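Local coordinates for LupI (PDB 6IY4), which probably inhibits metalloendopeptidases, as a small periplasmic protease inhibitor of the Inh family, at residues L43-T48 with G61-S67; A21-T25 with Q35-L39; T53-L57 with F69-R73; S9-Q15 with K86-R92. All coordinates share one frame; numbering follows the deposited sequence.

Contact 1: L43-T48 with G61-S67; sequences LGRTPT and GKDGSQS
The turn that carries the chain from strand 56-60 into strand 66-74 of the antiparallel beta barrel is clasped here by Arg-45 and Thr-48 of the long loop that precedes strand 49-53. Residues Gly-61 to Gly-64 form a type I beta turn, closed by the bond from Gly-64 N to Gly-61 O. Asp-63 extends it as an Asx turn: its OD1 accepts from Ser-65 N at 3.0 Å, with the donor lying above the carboxylate plane. Arg-45 runs across this structure. Its CG lies anti to the backbone N (chi1 -167°), which sends the chain over the turn, where CD rests 3.7 Å from Gly-61 CA. A bend at chi3 then brings the guanidinium beside the start of strand 66-74. Gln-66 O meets it at the edge, in plane, through a weak hydrogen bond from Arg-45 NE of 3.3 Å. The partnership with Asp-63 is looser, a long salt bridge of 3.7 Å from Arg-45 NH1 to Asp-63 OD1. That oxygen lies well out of the guanidinium plane, so the attraction is one of charge without a directed N-H. Where the chain turns a corner at Ser-67, its OG donates to Arg-45 O at 2.6 Å while Leu-43 CD1 and Pro-47 CG pack around the hydroxyl. Water 1 adds a second tie by accepting from Arg-45 N and donating to Ser-67 O. Beyond the turn, water 2 sits 2.8 Å from Thr-48 OG1 and donates to Gly-61 O at 2.7 Å.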
loop_
_atom_site.group_PDB
_atom_site.type_symbol
_atom_site.label_atom_id
_atom_site.label_comp_id
_atom_site.label_asym_id
_atom_site.label_seq_id
_atom_site.Cartn_x
_atom_site.Cartn_y
_atom_site.Cartn_z
ATOM N N LEU A 43 4.904 -1.972 -8.785
ATOM C CA LEU A 43 4.805 -0.509 -8.950
ATOM C C LEU A 43 6.075 -0.013 -9.648
ATOM O O LEU A 43 7.169 -0.537 -9.322
ATOM C CB LEU A 43 4.643 0.130 -7.562
ATOM C CG LEU A 43 3.419 -0.283 -6.749
ATOM C CD1 LEU A 43 3.456 0.335 -5.372
ATOM C CD2 LEU A 43 2.125 0.056 -7.464
ATOM N N GLY A 44 5.909 1.017 -10.467
ATOM C CA GLY A 44 7.027 1.725 -11.129
ATOM C C GLY A 44 7.932 2.429 -10.138
ATOM O O GLY A 44 9.157 2.463 -10.329
ATOM N N ARG A 45 7.341 2.940 -9.062
ATOM C CA ARG A 45 8.038 3.742 -8.039
ATOM C C ARG A 45 7.922 2.986 -6.732
ATOM O O ARG A 45 6.798 2.760 -6.333
ATOM C CB ARG A 45 7.389 5.121 -7.999
ATOM C CG ARG A 45 8.221 6.116 -7.213
ATOM C CD ARG A 45 7.481 7.411 -6.960
ATOM N NE ARG A 45 7.130 8.045 -8.223
ATOM C CZ ARG A 45 8.000 8.632 -9.055
ATOM N NH1 ARG A 45 9.304 8.656 -8.791
ATOM N NH2 ARG A 45 7.546 9.214 -10.156
ATOM N N THR A 46 9.020 2.552 -6.133
ATOM C CA THR A 46 9.002 1.833 -4.849
ATOM C C THR A 46 8.654 2.813 -3.723
ATOM O O THR A 46 9.297 3.833 -3.584
ATOM C CB THR A 46 10.360 1.193 -4.580
ATOM O OG1 THR A 46 10.533 0.193 -5.591
ATOM C CG2 THR A 46 10.419 0.569 -3.211
ATOM N N PRO A 47 7.634 2.544 -2.879
ATOM C CA PRO A 47 7.264 3.471 -1.823
ATOM C C PRO A 47 8.227 3.484 -0.633
ATOM O O PRO A 47 8.759 2.396 -0.291
ATOM C CB PRO A 47 5.926 2.906 -1.308
ATOM C CG PRO A 47 5.512 1.847 -2.268
ATOM C CD PRO A 47 6.769 1.352 -2.932
ATOM N N THR A 48 8.501 4.662 -0.089
ATOM C CA THR A 48 9.328 4.814 1.135
ATOM C C THR A 48 8.481 5.375 2.265
ATOM O O THR A 48 8.878 5.183 3.432
ATOM C CB THR A 48 10.569 5.685 0.880
ATOM O OG1 THR A 48 10.153 6.972 0.423
ATOM C CG2 THR A 48 11.496 5.051 -0.133
ATOM N N GLY A 61 6.971 7.812 -3.024
ATOM C CA GLY A 61 8.337 7.386 -3.351
ATOM C C GLY A 61 9.362 8.272 -2.688
ATOM O O GLY A 61 9.031 9.220 -1.955
ATOM N N LYS A 62 10.640 7.968 -2.920
ATOM C CA LYS A 62 11.716 8.611 -2.140
ATOM C C LYS A 62 11.774 10.115 -2.433
ATOM O O LYS A 62 12.227 10.870 -1.552
ATOM C CB LYS A 62 13.079 7.973 -2.439
ATOM C CG LYS A 62 14.174 8.422 -1.483
ATOM C CD LYS A 62 15.537 7.793 -1.723
ATOM C CE LYS A 62 15.504 6.278 -1.772
ATOM N NZ LYS A 62 16.761 5.696 -1.241
ATOM N N ASP A 63 11.300 10.541 -3.594
ATOM C CA ASP A 63 11.424 11.948 -4.043
ATOM C C ASP A 63 10.169 12.703 -3.681
ATOM O O ASP A 63 10.080 13.901 -3.989
ATOM C CB ASP A 63 11.647 11.972 -5.545
ATOM C CG ASP A 63 10.438 11.501 -6.315
ATOM O OD1 ASP A 63 9.669 10.676 -5.768
ATOM O OD2 ASP A 63 10.277 11.969 -7.453
ATOM N N GLY A 64 9.228 12.035 -3.035
ATOM C CA GLY A 64 8.029 12.711 -2.539
ATOM C C GLY A 64 6.925 12.615 -3.552
ATOM O O GLY A 64 5.843 13.104 -3.230
ATOM N N SER A 65 7.135 11.897 -4.664
ATOM C CA SER A 65 6.097 11.736 -5.712
ATOM C C SER A 65 5.251 10.485 -5.453
ATOM O O SER A 65 5.635 9.620 -4.687
ATOM C CB SER A 65 6.664 11.673 -7.080
ATOM O OG SER A 65 7.129 10.374 -7.310
ATOM N N GLN A 66 4.071 10.465 -6.040
ATOM C CA GLN A 66 3.078 9.403 -5.804
ATOM C C GLN A 66 3.600 8.102 -6.401
ATOM O O GLN A 66 3.876 8.020 -7.605
ATOM C CB GLN A 66 1.726 9.814 -6.387
ATOM C CG GLN A 66 0.623 8.771 -6.248
ATOM C CD GLN A 66 -0.721 9.355 -6.611
ATOM O OE1 GLN A 66 -1.584 8.712 -7.213
ATOM N NE2 GLN A 66 -0.900 10.589 -6.208
ATOM N N SER A 67 3.667 7.065 -5.570
ATOM C CA SER A 67 3.843 5.679 -6.044
ATOM C C SER A 67 2.473 5.062 -6.368
ATOM O O SER A 67 2.327 4.356 -7.406
ATOM C CB SER A 67 4.616 4.848 -5.039
ATOM O OG SER A 67 4.449 3.490 -5.386
HETATM O O HOH W 1 4.400 3.504 -9.064
HETATM O O HOH W 2 8.682 9.382 0.734
#

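Contact 2: A21-T25 with Q35-L39; sequences ACTVT and QVSCL
Cys-22 and Cys-38 meet sulfur to sulfur, their SG atoms 2.1 Å apart, in a disulfide whose torsion about the S-S bond is -89°, close to a right angle. The two halves leave their backbones differently. Cys-22 holds SG anti to the backbone N (chi1 175°), reaching out from an extended strand, whereas Cys-38 tucks SG between its own N and carbonyl carbon (chi1 61°), keeping it close against the 3-10 segment. Both CB atoms point toward the opposing segment. Beside the bridge, Cys-22 SG also lies 3.4 Å from Gln-35 O, the carbonyl that accepts from Cys-38 N within the 3-10 segment. Val-24 supplies the apolar flank with a fork of two methyls. CG1 reaches Val-36 CB at 4.0 Å, the two valines crossing at a slant, while CG2 approaches Cys-38 SG at 4.1 Å and so packs against the disulfide itself. Gln-35 lies on the outer side: its CB sits 3.4 Å from Thr-23 O, and its side chain bends at chi2 beyond CB and CG. The amide oxygen OE1 is engaged by Ser-33 OG, whose oxygen also takes the backbone N of Thr-25. The two segments are thus joined by the covalent bridge and by van der Waals packing, since their backbones exchange no hydrogen bonds; Val-24 and Leu-39 continue inward onto Phe-12. The arrangement is that of a disulfide staple fixing a short 3-10 segment against strand 22-26, an outermost strand of the antiparallel sheet that forms the Inh-family beta barrel.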
loop_
_atom_site.group_PDB
_atom_site.type_symbol
_atom_site.label_atom_id
_atom_site.label_comp_id
_atom_site.label_asym_id
_atom_site.label_seq_id
_atom_site.Cartn_x
_atom_site.Cartn_y
_atom_site.Cartn_z
ATOM N N ALA A 21 1.555 -13.042 -2.375
ATOM C CA ALA A 21 1.129 -12.007 -1.404
ATOM C C ALA A 21 2.325 -11.641 -0.536
ATOM O O ALA A 21 3.187 -12.504 -0.205
ATOM C CB ALA A 21 -0.025 -12.491 -0.570
ATOM N N CYS A 22 2.384 -10.385 -0.115
ATOM C CA CYS A 22 3.534 -9.861 0.652
ATOM C C CYS A 22 2.987 -9.155 1.887
ATOM O O CYS A 22 2.123 -8.320 1.716
ATOM C CB CYS A 22 4.281 -8.893 -0.246
ATOM S SG CYS A 22 5.664 -8.014 0.533
ATOM N N THR A 23 3.443 -9.511 3.073
ATOM C CA THR A 23 3.034 -8.855 4.332
ATOM C C THR A 23 4.065 -7.774 4.633
ATOM O O THR A 23 5.296 -8.113 4.730
ATOM C CB THR A 23 2.882 -9.876 5.459
ATOM O OG1 THR A 23 1.957 -10.863 5.002
ATOM C CG2 THR A 23 2.397 -9.234 6.744
ATOM N N VAL A 24 3.612 -6.548 4.913
ATOM C CA VAL A 24 4.451 -5.352 5.137
ATOM C C VAL A 24 3.901 -4.670 6.382
ATOM O O VAL A 24 2.696 -4.529 6.468
ATOM C CB VAL A 24 4.411 -4.394 3.944
ATOM C CG1 VAL A 24 5.265 -3.153 4.193
ATOM C CG2 VAL A 24 4.817 -5.090 2.664
ATOM N N THR A 25 4.769 -4.214 7.262
ATOM C CA THR A 25 4.347 -3.323 8.354
ATOM C C THR A 25 4.360 -1.864 7.890
ATOM O O THR A 25 5.399 -1.389 7.381
ATOM C CB THR A 25 5.253 -3.442 9.573
ATOM O OG1 THR A 25 5.301 -4.808 9.961
ATOM C CG2 THR A 25 4.717 -2.599 10.695
ATOM N N GLN A 35 10.278 -5.288 4.137
ATOM C CA GLN A 35 9.472 -6.211 3.310
ATOM C C GLN A 35 8.798 -5.422 2.180
ATOM O O GLN A 35 8.439 -6.073 1.164
ATOM C CB GLN A 35 8.441 -6.949 4.159
ATOM C CG GLN A 35 9.022 -8.110 4.953
ATOM C CD GLN A 35 9.772 -7.685 6.183
ATOM O OE1 GLN A 35 9.608 -6.576 6.668
ATOM N NE2 GLN A 35 10.565 -8.599 6.729
ATOM N N VAL A 36 8.684 -4.083 2.285
ATOM C CA VAL A 36 8.046 -3.238 1.232
ATOM C C VAL A 36 8.784 -3.391 -0.111
ATOM O O VAL A 36 8.186 -3.040 -1.154
ATOM C CB VAL A 36 7.994 -1.761 1.647
ATOM C CG1 VAL A 36 9.362 -1.113 1.652
ATOM C CG2 VAL A 36 7.026 -0.976 0.789
ATOM N N SER A 37 10.033 -3.869 -0.085
ATOM C CA SER A 37 10.823 -4.225 -1.296
ATOM C C SER A 37 9.960 -4.996 -2.305
ATOM O O SER A 37 10.143 -4.795 -3.514
ATOM C CB SER A 37 12.060 -5.006 -0.902
ATOM O OG SER A 37 11.737 -6.359 -0.601
ATOM N N CYS A 38 9.007 -5.811 -1.839
ATOM C CA CYS A 38 8.177 -6.676 -2.713
ATOM C C CYS A 38 7.331 -5.851 -3.675
ATOM O O CYS A 38 7.020 -6.337 -4.770
ATOM C CB CYS A 38 7.212 -7.553 -1.936
ATOM S SG CYS A 38 6.018 -6.611 -0.938
ATOM N N LEU A 39 6.989 -4.620 -3.324
ATOM C CA LEU A 39 6.097 -3.804 -4.187
ATOM C C LEU A 39 6.833 -3.351 -5.441
ATOM O O LEU A 39 6.137 -2.974 -6.393
ATOM C CB LEU A 39 5.566 -2.594 -3.415
ATOM C CG LEU A 39 4.786 -2.906 -2.141
ATOM C CD1 LEU A 39 4.220 -1.614 -1.543
ATOM C CD2 LEU A 39 3.649 -3.885 -2.381
#

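Contact 3: T53-L57 with F69-R73; sequences TPDGL and FLELR
Gly-56 and Leu-57 lie tightly against Leu-70, where the backbones close to beta-sheet distance. Leu-57 N donates to Leu-70 O at 2.8 Å, in the carbonyl plane, and Leu-70 N returns a nearly straight bond of 2.9 Å to Leu-57 O (171° at the hydrogen). Straighter still, at 176°, is the 3.0 Å bond from Leu-72 N to Asp-55 O, although its donor stands above the carbonyl plane. Gly-56 CA comes within 3.0 Å of Leu-70 O, and Gly-56 and Glu-71 form a non-hydrogen-bonded pair with CA atoms 4.2 Å apart. These are neighbouring antiparallel strands of the barrel, 56-60 and 66-74; the first is entered through a type I turn, Thr-53 to Gly-56, that links it to strand 49-53. The side chains of Leu-57 and Leu-70 share one face and continue onto Met-90 and Tyr-78. The solvent side is looser. There Phe-69, with CG anti to its backbone N (chi1 174°), lays its ring beside the turn, its edge facing oxygen: Thr-53 OG1 lies in plane at 3.6 Å from Phe-69 CE1, and Asp-55 OD1 stands 3.7 Å from CZ. Thr-53 OG1 also donates to the exposed Asp-55 OD1, while Glu-71 points away and pairs with Arg-73.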
loop_
_atom_site.group_PDB
_atom_site.type_symbol
_atom_site.label_atom_id
_atom_site.label_comp_id
_atom_site.label_asym_id
_atom_site.label_seq_id
_atom_site.Cartn_x
_atom_site.Cartn_y
_atom_site.Cartn_z
ATOM N N THR A 53 -5.527 9.542 3.523
ATOM C CA THR A 53 -6.389 10.629 3.007
ATOM C C THR A 53 -7.777 10.317 3.511
ATOM O O THR A 53 -8.034 9.248 4.057
ATOM C CB THR A 53 -6.324 10.705 1.481
ATOM O OG1 THR A 53 -7.112 9.603 1.011
ATOM C CG2 THR A 53 -4.901 10.682 0.961
ATOM N N PRO A 54 -8.739 11.241 3.333
ATOM C CA PRO A 54 -10.068 11.008 3.874
ATOM C C PRO A 54 -10.735 9.735 3.340
ATOM O O PRO A 54 -11.527 9.143 4.036
ATOM C CB PRO A 54 -10.785 12.289 3.438
ATOM C CG PRO A 54 -9.677 13.307 3.429
ATOM C CD PRO A 54 -8.597 12.544 2.689
ATOM N N ASP A 55 -10.381 9.335 2.125
ATOM C CA ASP A 55 -11.062 8.268 1.371
ATOM C C ASP A 55 -10.069 7.228 0.872
ATOM O O ASP A 55 -10.451 6.468 -0.023
ATOM C CB ASP A 55 -11.787 8.859 0.165
ATOM C CG ASP A 55 -10.886 9.643 -0.787
ATOM O OD1 ASP A 55 -9.724 9.891 -0.447
ATOM O OD2 ASP A 55 -11.360 9.929 -1.883
ATOM N N GLY A 56 -8.844 7.224 1.403
ATOM C CA GLY A 56 -7.852 6.344 0.782
ATOM C C GLY A 56 -6.485 6.540 1.385
ATOM O O GLY A 56 -6.368 6.947 2.573
ATOM N N LEU A 57 -5.477 6.143 0.628
ATOM C CA LEU A 57 -4.114 6.081 1.137
ATOM C C LEU A 57 -3.141 6.414 0.016
ATOM O O LEU A 57 -3.305 5.885 -1.096
ATOM C CB LEU A 57 -3.878 4.665 1.651
ATOM C CG LEU A 57 -2.480 4.366 2.194
ATOM C CD1 LEU A 57 -2.246 5.177 3.452
ATOM C CD2 LEU A 57 -2.296 2.898 2.519
ATOM N N PHE A 69 -2.070 5.774 -5.329
ATOM C CA PHE A 69 -3.232 6.131 -4.505
ATOM C C PHE A 69 -4.141 4.914 -4.473
ATOM O O PHE A 69 -4.498 4.393 -5.551
ATOM C CB PHE A 69 -3.989 7.338 -5.050
ATOM C CG PHE A 69 -5.257 7.583 -4.270
ATOM C CD1 PHE A 69 -5.208 8.086 -2.979
ATOM C CD2 PHE A 69 -6.479 7.263 -4.810
ATOM C CE1 PHE A 69 -6.359 8.300 -2.257
ATOM C CE2 PHE A 69 -7.632 7.469 -4.082
ATOM C CZ PHE A 69 -7.567 7.981 -2.821
ATOM N N LEU A 70 -4.553 4.503 -3.279
ATOM C CA LEU A 70 -5.530 3.396 -3.123
ATOM C C LEU A 70 -6.790 3.931 -2.450
ATOM O O LEU A 70 -6.692 4.670 -1.473
ATOM C CB LEU A 70 -4.958 2.261 -2.278
ATOM C CG LEU A 70 -3.625 1.681 -2.762
ATOM C CD1 LEU A 70 -2.391 2.338 -2.145
ATOM C CD2 LEU A 70 -3.570 0.175 -2.510
ATOM N N GLU A 71 -7.919 3.499 -2.951
ATOM C CA GLU A 71 -9.227 3.858 -2.355
ATOM C C GLU A 71 -9.513 2.934 -1.173
ATOM O O GLU A 71 -9.320 1.729 -1.275
ATOM C CB GLU A 71 -10.254 3.744 -3.473
ATOM C CG GLU A 71 -11.664 4.124 -3.134
ATOM C CD GLU A 71 -12.531 4.156 -4.392
ATOM O OE1 GLU A 71 -12.123 3.555 -5.430
ATOM O OE2 GLU A 71 -13.606 4.808 -4.343
ATOM N N LEU A 72 -10.087 3.492 -0.119
ATOM C CA LEU A 72 -10.619 2.747 1.035
ATOM C C LEU A 72 -11.873 2.043 0.570
ATOM O O LEU A 72 -12.757 2.743 -0.015
ATOM C CB LEU A 72 -10.929 3.749 2.137
ATOM C CG LEU A 72 -11.427 3.166 3.445
ATOM C CD1 LEU A 72 -10.510 2.117 4.011
ATOM C CD2 LEU A 72 -11.629 4.317 4.415
ATOM N N ARG A 73 -11.946 0.726 0.757
ATOM C CA ARG A 73 -13.130 -0.037 0.277
ATOM C C ARG A 73 -14.052 -0.363 1.447
ATOM O O ARG A 73 -15.255 -0.295 1.293
ATOM C CB ARG A 73 -12.690 -1.259 -0.523
ATOM C CG ARG A 73 -11.978 -0.901 -1.820
ATOM C CD ARG A 73 -12.765 -1.091 -3.117
ATOM N NE ARG A 73 -14.129 -0.632 -3.011
ATOM C CZ ARG A 73 -14.504 0.634 -3.072
ATOM N NH1 ARG A 73 -13.604 1.580 -3.274
ATOM N NH2 ARG A 73 -15.780 0.954 -2.924
#

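Contact 4: S9-Q15 with K86-R92; sequences SWTFYVQ and KTLVMQR
Met-90 fills the apolar centre between Trp-10 and Phe-12. It lies alongside Phe-12, pointing the same way, with CB over the ring face at 3.9 Å from the centroid and SD 3.6 Å from Phe-12 CE2 in an oblique Met-aromatic contact. A bend at chi3 (-86°) swings CE over the Trp-10 indole, 3.7 Å from its CD2. Leu-88 CD2 meets the Phe-12 edge. On the opposite indole face lies Arg-92 CG, 3.5 Å from the centroid of the six-membered ring and only 6° off its normal, so Trp-10 is held between a methyl and a methylene. The other sheet face carries Tyr-13, whose ring lies over Val-89 CB. Antiparallel backbone pairing underlies all of this: Thr-11 with Gln-91 and Tyr-13 with Val-89 each exchange two bonds, and Gln-15 N adds one to Thr-87 O. At the polar edge, water 3 links Ser-9 O to Arg-92 NH1, which also reaches Ala-7 O; water 4 joins Gln-15 O to Thr-87 N, and Trp-10 NE1 binds Val-6 O. The chemistry thus joins the chain's first and last strands: backbone bonds set the register, ring and sulfur packing fills the inside, and one water bridges the strands at each end.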
loop_
_atom_site.group_PDB
_atom_site.type_symbol
_atom_site.label_atom_id
_atom_site.label_comp_id
_atom_site.label_asym_id
_atom_site.label_seq_id
_atom_site.Cartn_x
_atom_site.Cartn_y
_atom_site.Cartn_z
ATOM N N SER A 9 0.113 -4.283 10.467
ATOM C CA SER A 9 0.382 -5.371 9.501
ATOM C C SER A 9 -0.604 -5.340 8.321
ATOM O O SER A 9 -1.840 -5.370 8.533
ATOM C CB SER A 9 0.318 -6.698 10.179
ATOM O OG SER A 9 0.713 -7.698 9.271
ATOM N N TRP A 10 -0.098 -5.299 7.105
ATOM C CA TRP A 10 -0.922 -5.294 5.885
ATOM C C TRP A 10 -0.390 -6.333 4.920
ATOM O O TRP A 10 0.832 -6.442 4.750
ATOM C CB TRP A 10 -0.933 -3.922 5.232
ATOM C CG TRP A 10 -1.699 -2.879 5.989
ATOM C CD1 TRP A 10 -1.225 -2.109 7.012
ATOM C CD2 TRP A 10 -3.077 -2.503 5.803
ATOM N NE1 TRP A 10 -2.197 -1.273 7.465
ATOM C CE2 TRP A 10 -3.333 -1.479 6.753
ATOM C CE3 TRP A 10 -4.101 -2.899 4.931
ATOM C CZ2 TRP A 10 -4.574 -0.852 6.819
ATOM C CZ3 TRP A 10 -5.318 -2.262 5.002
ATOM C CH2 TRP A 10 -5.543 -1.264 5.940
ATOM N N THR A 11 -1.300 -6.948 4.192
ATOM C CA THR A 11 -0.961 -7.938 3.152
ATOM C C THR A 11 -1.315 -7.350 1.798
ATOM O O THR A 11 -2.465 -6.870 1.627
ATOM C CB THR A 11 -1.709 -9.238 3.389
ATOM O OG1 THR A 11 -1.320 -9.686 4.696
ATOM C CG2 THR A 11 -1.317 -10.257 2.355
ATOM N N PHE A 12 -0.330 -7.308 0.922
ATOM C CA PHE A 12 -0.441 -6.754 -0.438
ATOM C C PHE A 12 -0.456 -7.908 -1.441
ATOM O O PHE A 12 0.373 -8.820 -1.323
ATOM C CB PHE A 12 0.750 -5.853 -0.753
ATOM C CG PHE A 12 0.783 -4.542 -0.020
ATOM C CD1 PHE A 12 1.227 -4.483 1.294
ATOM C CD2 PHE A 12 0.403 -3.370 -0.636
ATOM C CE1 PHE A 12 1.289 -3.275 1.962
ATOM C CE2 PHE A 12 0.428 -2.162 0.053
ATOM C CZ PHE A 12 0.892 -2.129 1.339
ATOM N N TYR A 13 -1.279 -7.753 -2.462
ATOM C CA TYR A 13 -1.264 -8.675 -3.616
ATOM C C TYR A 13 -1.943 -8.016 -4.807
ATOM O O TYR A 13 -2.780 -7.110 -4.625
ATOM C CB TYR A 13 -1.923 -10.002 -3.266
ATOM C CG TYR A 13 -3.379 -9.952 -2.901
ATOM C CD1 TYR A 13 -3.752 -9.724 -1.599
ATOM C CD2 TYR A 13 -4.359 -10.135 -3.845
ATOM C CE1 TYR A 13 -5.091 -9.686 -1.242
ATOM C CE2 TYR A 13 -5.703 -10.082 -3.508
ATOM C CZ TYR A 13 -6.059 -9.896 -2.196
ATOM O OH TYR A 13 -7.369 -9.848 -1.818
ATOM N N VAL A 14 -1.632 -8.505 -5.981
ATOM C CA VAL A 14 -2.300 -8.049 -7.213
ATOM C C VAL A 14 -3.526 -8.954 -7.400
ATOM O O VAL A 14 -3.427 -10.216 -7.332
ATOM C CB VAL A 14 -1.363 -8.110 -8.432
ATOM C CG1 VAL A 14 -2.112 -7.816 -9.721
ATOM C CG2 VAL A 14 -0.171 -7.179 -8.313
ATOM N N GLN A 15 -4.668 -8.340 -7.625
ATOM C CA GLN A 15 -5.926 -9.080 -7.820
ATOM C C GLN A 15 -5.725 -10.087 -8.949
ATOM O O GLN A 15 -5.162 -9.673 -9.987
ATOM C CB GLN A 15 -7.063 -8.143 -8.201
ATOM C CG GLN A 15 -8.418 -8.810 -8.192
ATOM C CD GLN A 15 -9.188 -8.264 -7.017
ATOM O OE1 GLN A 15 -9.798 -7.183 -7.073
ATOM N NE2 GLN A 15 -9.074 -8.967 -5.909
ATOM N N LYS A 86 -4.082 -3.329 -13.727
ATOM C CA LYS A 86 -4.037 -4.262 -12.582
ATOM C C LYS A 86 -4.651 -3.534 -11.372
ATOM O O LYS A 86 -4.755 -2.288 -11.422
ATOM C CB LYS A 86 -2.586 -4.720 -12.418
ATOM C CG LYS A 86 -2.059 -5.530 -13.598
ATOM C CD LYS A 86 -2.650 -6.929 -13.654
ATOM C CE LYS A 86 -2.873 -7.456 -15.058
ATOM N NZ LYS A 86 -3.729 -8.668 -15.037
ATOM N N THR A 87 -5.082 -4.290 -10.357
ATOM C CA THR A 87 -5.556 -3.753 -9.051
ATOM C C THR A 87 -4.631 -4.291 -7.951
ATOM O O THR A 87 -4.436 -5.502 -7.877
ATOM C CB THR A 87 -7.005 -4.109 -8.719
ATOM O OG1 THR A 87 -7.727 -3.595 -9.833
ATOM C CG2 THR A 87 -7.487 -3.482 -7.431
ATOM N N LEU A 88 -4.050 -3.395 -7.180
ATOM C CA LEU A 88 -3.257 -3.776 -5.990
ATOM C C LEU A 88 -4.197 -3.686 -4.817
ATOM O O LEU A 88 -4.868 -2.648 -4.637
ATOM C CB LEU A 88 -2.077 -2.831 -5.791
ATOM C CG LEU A 88 -1.163 -3.158 -4.617
ATOM C CD1 LEU A 88 -0.455 -4.466 -4.832
ATOM C CD2 LEU A 88 -0.157 -2.057 -4.406
ATOM N N VAL A 89 -4.281 -4.779 -4.097
ATOM C CA VAL A 89 -5.133 -4.911 -2.908
ATOM C C VAL A 89 -4.225 -4.865 -1.692
ATOM O O VAL A 89 -3.140 -5.486 -1.716
ATOM C CB VAL A 89 -5.896 -6.250 -2.964
ATOM C CG1 VAL A 89 -6.767 -6.432 -1.737
ATOM C CG2 VAL A 89 -6.731 -6.344 -4.239
ATOM N N MET A 90 -4.646 -4.141 -0.666
ATOM C CA MET A 90 -3.945 -4.203 0.629
ATOM C C MET A 90 -5.022 -4.453 1.680
ATOM O O MET A 90 -6.062 -3.805 1.675
ATOM C CB MET A 90 -3.037 -2.991 0.890
ATOM C CG MET A 90 -3.697 -1.791 1.168
ATOM S SD MET A 90 -2.469 -0.408 1.269
ATOM C CE MET A 90 -1.931 -0.468 2.969
ATOM N N GLN A 91 -4.813 -5.449 2.506
ATOM C CA GLN A 91 -5.832 -5.844 3.495
ATOM C C GLN A 91 -5.102 -6.168 4.771
ATOM O O GLN A 91 -4.077 -6.812 4.675
ATOM C CB GLN A 91 -6.533 -7.137 3.136
ATOM C CG GLN A 91 -7.471 -7.048 1.971
ATOM C CD GLN A 91 -8.127 -8.405 1.898
ATOM O OE1 GLN A 91 -7.546 -9.369 1.390
ATOM N NE2 GLN A 91 -9.307 -8.493 2.502
ATOM N N ARG A 92 -5.659 -5.798 5.903
ATOM C CA ARG A 92 -5.044 -6.208 7.187
ATOM C C ARG A 92 -5.163 -7.723 7.337
ATOM O O ARG A 92 -6.177 -8.308 6.919
ATOM C CB ARG A 92 -5.700 -5.489 8.358
ATOM C CG ARG A 92 -5.379 -4.010 8.456
ATOM C CD ARG A 92 -6.004 -3.404 9.667
ATOM N NE ARG A 92 -5.711 -2.026 9.934
ATOM C CZ ARG A 92 -4.671 -1.555 10.592
ATOM N NH1 ARG A 92 -3.665 -2.326 10.997
ATOM N NH2 ARG A 92 -4.620 -0.268 10.837
HETATM O O HOH W 3 -3.202 -5.179 10.858
HETATM O O HOH W 4 -5.502 -7.057 -10.915
#

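Overall arrangement
Contact 4 lies nearest the chain centre and pairs the first and last strands, 8-14 and 86-92. Contact 3, partly buried, pairs neighbouring strands 56-60 and 66-74 of the same sheet, and the two meet in the interior, Leu-57 CD2 lying 3.4 Å from Met-90 CE. Contact 2 is a surface contact, but Cys-22 and Val-24 bond by their backbones to Phe-12 and Trp-10, tying strand 22-26 to contact 4. Contact 1, also partly buried, shares strand 66-74 with contact 3, and its Pro-47 packs on Leu-39 of contact 2. Backbone pairing runs through contacts 3 and 4, joined in contact 4 by aromatic and sulfur packing; contact 2 has a covalent bridge, contact 1 side-chain, charge and water links.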